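Local coordinates for alanine racemase (Acinetobacter baumannii, PDB 4QHR), which belongs to the alanine racemase family, two-domain proteins that pair a TIM barrel carrying a lysine-bound pyridoxal phosphate with a C-terminal beta domain, at residues P278-A288 / H326-G337. Residues are numbered along the deposited sequence; the frame is centred on the assembly and turned at random.
Sequences PRAYVKQNFVA and HRLVDDVAEANG
Arg-327 lays its guanidinium between Phe-286 and Asp-331: the CB of Phe-286 stands 4.0 Å above the centre of one face, while the CB of Asp-331 covers the opposite face nearer the rim. The edge of the group does the polar work. NH2 gives a hydrogen bond to OD1 of Asn-285 (2.9 Å, N-H...O 161°), lying in the planes of both groups although amide and guanidinium are turned 44° apart. Water 2, also in the guanidinium plane, accepts from the same NH2 and donates to the backbone O of Gln-284, so both N-H groups of this nitrogen are used, which holds the guanidinium in its rotation. The bend at chi2 (58°) turns the arginine chain along the carbonyl of Phe-286, with CD 3.6 Å from that O.

These bonds join the entry into strand 286-289 of the C-terminal domain's beta sheet to helix 329-335. At the helix's far end, where Gly-337 closes a Schellman motif, the O of Ala-335 receives the N-H of Val-282 at 2.7 Å, nearly in line with the carbonyl, and a weak second bond from Lys-283 N. The ring of Tyr-281 rests by CD2 against the CB of Ala-335 (3.9 Å); its hydroxyl donates to Pro-278 O from above the carbonyl plane, tying the turn back on itself.

Asn-336 sends its amide across Pro-278 at about a right angle. Its ND2 donates to the O of Ala-280 (2.7 Å), again from above the carbonyl plane, and to water 1, which also accepts from Ala-280 N. From within this turn, Arg-279 bonds to Glu-342 and Thr-338 of the second subunit. On the exposed flank, Lys-283 NZ forms a salt bridge with Glu-334 OE2 at 3.1 Å, its hydrogen bond being weak.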
loop_
_atom_site.group_PDB
_atom_site.type_symbol
_atom_site.label_atom_id
_atom_site.label_comp_id
_atom_site.label_asym_id
_atom_site.label_seq_id
_atom_site.Cartn_x
_atom_site.Cartn_y
_atom_site.Cartn_z
ATOM N N PRO A 278 -7.352 0.199 3.145
ATOM C CA PRO A 278 -7.901 0.392 1.806
ATOM C C PRO A 278 -9.033 1.405 1.801
ATOM O O PRO A 278 -9.745 1.506 2.792
ATOM C CB PRO A 278 -8.444 -0.981 1.412
ATOM C CG PRO A 278 -7.937 -1.942 2.403
ATOM C CD PRO A 278 -7.587 -1.180 3.646
ATOM N N ARG A 279 -9.173 2.127 0.693
ATOM C CA ARG A 279 -10.094 3.240 0.590
ATOM C C ARG A 279 -11.460 2.825 0.109
ATOM O O ARG A 279 -12.466 3.297 0.675
ATOM C CB ARG A 279 -9.560 4.290 -0.420
ATOM C CG ARG A 279 -10.435 5.479 -0.675
ATOM C CD ARG A 279 -9.828 6.502 -1.650
ATOM N NE ARG A 279 -10.861 7.461 -2.057
ATOM C CZ ARG A 279 -11.748 7.254 -3.049
ATOM N NH1 ARG A 279 -11.716 6.140 -3.801
ATOM N NH2 ARG A 279 -12.647 8.186 -3.339
ATOM N N ALA A 280 -11.515 2.031 -0.947
ATOM C CA ALA A 280 -12.753 1.937 -1.710
ATOM C C ALA A 280 -13.489 0.606 -1.426
ATOM O O ALA A 280 -12.983 -0.458 -1.722
ATOM C CB ALA A 280 -12.478 2.126 -3.197
ATOM N N TYR A 281 -14.664 0.689 -0.838
ATOM C CA TYR A 281 -15.388 -0.488 -0.410
ATOM C C TYR A 281 -16.583 -0.754 -1.283
ATOM O O TYR A 281 -17.156 0.155 -1.834
ATOM C CB TYR A 281 -15.755 -0.329 1.053
ATOM C CG TYR A 281 -14.528 -0.406 1.867
ATOM C CD1 TYR A 281 -13.748 0.717 2.060
ATOM C CD2 TYR A 281 -14.093 -1.614 2.413
ATOM C CE1 TYR A 281 -12.570 0.673 2.816
ATOM C CE2 TYR A 281 -12.900 -1.673 3.169
ATOM C CZ TYR A 281 -12.150 -0.515 3.365
ATOM O OH TYR A 281 -10.965 -0.541 4.106
ATOM N N VAL A 282 -16.948 -2.013 -1.427
ATOM C CA VAL A 282 -18.103 -2.390 -2.242
ATOM C C VAL A 282 -19.306 -2.929 -1.406
ATOM O O VAL A 282 -20.396 -3.176 -1.942
ATOM C CB VAL A 282 -17.709 -3.416 -3.327
ATOM C CG1 VAL A 282 -16.742 -2.814 -4.307
ATOM C CG2 VAL A 282 -17.128 -4.639 -2.711
ATOM N N LYS A 283 -19.055 -3.135 -0.106
ATOM C CA LYS A 283 -20.046 -3.525 0.893
ATOM C C LYS A 283 -19.579 -2.806 2.126
ATOM O O LYS A 283 -18.445 -2.326 2.147
ATOM C CB LYS A 283 -19.983 -5.035 1.191
ATOM C CG LYS A 283 -19.617 -5.928 0.010
ATOM C CD LYS A 283 -19.867 -7.428 0.218
ATOM C CE LYS A 283 -19.623 -7.937 1.643
ATOM N NZ LYS A 283 -20.121 -9.344 1.786
ATOM N N GLN A 284 -20.396 -2.808 3.172
ATOM C CA GLN A 284 -20.064 -2.158 4.443
ATOM C C GLN A 284 -18.865 -2.866 5.149
ATOM O O GLN A 284 -18.803 -4.103 5.246
ATOM C CB GLN A 284 -21.310 -2.179 5.346
ATOM C CG GLN A 284 -21.191 -1.400 6.653
ATOM C CD GLN A 284 -22.545 -1.195 7.352
ATOM O OE1 GLN A 284 -23.439 -2.095 7.383
ATOM N NE2 GLN A 284 -22.710 -0.014 7.949
ATOM N N ASN A 285 -17.940 -2.078 5.665
ATOM C CA ASN A 285 -16.793 -2.602 6.366
ATOM C C ASN A 285 -16.914 -2.220 7.844
ATOM O O ASN A 285 -17.631 -1.260 8.192
ATOM C CB ASN A 285 -15.507 -2.015 5.750
ATOM C CG ASN A 285 -14.272 -2.688 6.287
ATOM O OD1 ASN A 285 -14.293 -3.887 6.545
ATOM N ND2 ASN A 285 -13.223 -1.895 6.580
ATOM N N PHE A 286 -16.224 -2.973 8.692
ATOM C CA PHE A 286 -16.260 -2.804 10.124
ATOM C C PHE A 286 -14.843 -2.784 10.675
ATOM O O PHE A 286 -13.929 -3.346 10.066
ATOM C CB PHE A 286 -17.061 -3.954 10.764
ATOM C CG PHE A 286 -18.510 -3.988 10.325
ATOM C CD1 PHE A 286 -18.850 -4.652 9.189
ATOM C CD2 PHE A 286 -19.503 -3.328 11.049
ATOM C CE1 PHE A 286 -20.180 -4.656 8.728
ATOM C CE2 PHE A 286 -20.826 -3.343 10.613
ATOM C CZ PHE A 286 -21.153 -4.010 9.431
ATOM N N VAL A 287 -14.687 -2.151 11.831
ATOM C CA VAL A 287 -13.511 -2.313 12.670
ATOM C C VAL A 287 -13.925 -3.011 13.990
ATOM O O VAL A 287 -15.120 -3.075 14.330
ATOM C CB VAL A 287 -12.824 -1.006 12.984
ATOM C CG1 VAL A 287 -12.429 -0.287 11.696
ATOM C CG2 VAL A 287 -13.716 -0.066 13.832
ATOM N N ALA A 288 -12.944 -3.481 14.744
ATOM C CA ALA A 288 -13.208 -4.168 16.009
ATOM C C ALA A 288 -12.749 -3.272 17.140
ATOM O O ALA A 288 -11.594 -2.795 17.145
ATOM C CB ALA A 288 -12.495 -5.494 16.046
ATOM N N HIS A 326 -9.923 -10.342 15.683
ATOM C CA HIS A 326 -11.341 -10.013 15.905
ATOM C C HIS A 326 -12.010 -9.527 14.662
ATOM O O HIS A 326 -13.154 -9.913 14.434
ATOM C CB HIS A 326 -11.465 -9.000 17.035
ATOM C CG HIS A 326 -10.663 -9.403 18.223
ATOM N ND1 HIS A 326 -9.424 -8.881 18.471
ATOM C CD2 HIS A 326 -10.861 -10.368 19.148
ATOM C CE1 HIS A 326 -8.920 -9.442 19.564
ATOM N NE2 HIS A 326 -9.767 -10.369 19.979
ATOM N N ARG A 327 -11.362 -8.693 13.862
ATOM C CA ARG A 327 -11.855 -8.408 12.497
ATOM C C ARG A 327 -10.893 -9.082 11.517
ATOM O O ARG A 327 -9.713 -8.708 11.416
ATOM C CB ARG A 327 -11.900 -6.915 12.253
ATOM C CG ARG A 327 -12.412 -6.429 10.902
ATOM C CD ARG A 327 -13.819 -6.918 10.597
ATOM N NE ARG A 327 -14.267 -6.421 9.287
ATOM C CZ ARG A 327 -15.315 -6.870 8.624
ATOM N NH1 ARG A 327 -16.069 -7.846 9.146
ATOM N NH2 ARG A 327 -15.590 -6.364 7.418
ATOM N N LEU A 328 -11.374 -10.087 10.805
ATOM C CA LEU A 328 -10.485 -10.937 9.993
ATOM C C LEU A 328 -10.101 -10.220 8.714
ATOM O O LEU A 328 -10.973 -9.676 8.021
ATOM C CB LEU A 328 -11.096 -12.299 9.699
ATOM C CG LEU A 328 -11.412 -13.127 10.942
ATOM C CD1 LEU A 328 -12.294 -14.278 10.536
ATOM C CD2 LEU A 328 -10.129 -13.628 11.611
ATOM N N VAL A 329 -8.787 -10.223 8.420
ATOM C CA VAL A 329 -8.269 -9.543 7.222
ATOM C C VAL A 329 -9.014 -9.968 5.952
ATOM O O VAL A 329 -9.243 -9.115 5.112
ATOM C CB VAL A 329 -6.752 -9.694 7.055
ATOM C CG1 VAL A 329 -6.404 -11.125 6.642
ATOM C CG2 VAL A 329 -6.213 -8.707 6.052
ATOM N N ASP A 330 -9.400 -11.245 5.809
ATOM C CA ASP A 330 -10.174 -11.670 4.604
ATOM C C ASP A 330 -11.613 -11.107 4.540
ATOM O O ASP A 330 -12.177 -10.993 3.460
ATOM C CB ASP A 330 -10.211 -13.211 4.453
ATOM C CG ASP A 330 -8.859 -13.788 4.247
ATOM O OD1 ASP A 330 -8.248 -13.439 3.226
ATOM O OD2 ASP A 330 -8.415 -14.558 5.117
ATOM N N ASP A 331 -12.220 -10.780 5.680
ATOM C CA ASP A 331 -13.524 -10.086 5.656
ATOM C C ASP A 331 -13.342 -8.625 5.206
ATOM O O ASP A 331 -14.133 -8.085 4.431
ATOM C CB ASP A 331 -14.237 -10.149 7.003
ATOM C CG ASP A 331 -14.632 -11.556 7.396
ATOM O OD1 ASP A 331 -14.806 -12.366 6.499
ATOM O OD2 ASP A 331 -14.769 -11.864 8.576
ATOM N N VAL A 332 -12.294 -7.972 5.702
ATOM C CA VAL A 332 -11.969 -6.616 5.222
ATOM C C VAL A 332 -11.699 -6.646 3.721
ATOM O O VAL A 332 -12.238 -5.814 2.949
ATOM C CB VAL A 332 -10.743 -5.989 5.942
ATOM C CG1 VAL A 332 -10.516 -4.613 5.425
ATOM C CG2 VAL A 332 -10.961 -5.944 7.427
ATOM N N ALA A 333 -10.878 -7.606 3.280
ATOM C CA ALA A 333 -10.669 -7.766 1.832
ATOM C C ALA A 333 -11.956 -7.894 0.996
ATOM O O ALA A 333 -12.121 -7.238 -0.036
ATOM C CB ALA A 333 -9.754 -8.942 1.552
ATOM N N GLU A 334 -12.829 -8.751 1.444
ATOM C CA GLU A 334 -14.070 -8.998 0.721
ATOM C C GLU A 334 -14.899 -7.715 0.633
ATOM O O GLU A 334 -15.383 -7.381 -0.435
ATOM C CB GLU A 334 -14.874 -10.135 1.377
ATOM C CG GLU A 334 -16.187 -10.396 0.649
ATOM C CD GLU A 334 -17.258 -11.091 1.488
ATOM O OE1 GLU A 334 -17.213 -11.069 2.738
ATOM O OE2 GLU A 334 -18.200 -11.634 0.877
ATOM N N ALA A 335 -14.982 -6.940 1.718
ATOM C CA ALA A 335 -15.656 -5.639 1.648
ATOM C C ALA A 335 -14.991 -4.648 0.720
ATOM O O ALA A 335 -15.635 -3.760 0.185
ATOM C CB ALA A 335 -15.806 -5.038 3.035
ATOM N N ASN A 336 -13.684 -4.818 0.535
ATOM C CA ASN A 336 -12.860 -3.962 -0.351
ATOM C C ASN A 336 -12.828 -4.472 -1.769
ATOM O O ASN A 336 -12.170 -3.851 -2.597
ATOM C CB ASN A 336 -11.414 -3.906 0.287
ATOM C CG ASN A 336 -10.386 -3.035 -0.453
ATOM O OD1 ASN A 336 -9.210 -3.427 -0.507
ATOM N ND2 ASN A 336 -10.768 -1.868 -0.970
ATOM N N GLY A 337 -13.502 -5.593 -2.064
ATOM C CA GLY A 337 -13.557 -6.175 -3.429
ATOM C C GLY A 337 -12.255 -6.873 -3.839
ATOM O O GLY A 337 -11.989 -7.025 -5.007
HETATM O O HOH W 1 -9.172 0.455 -2.437
HETATM O O HOH W 2 -17.947 -6.669 5.876
#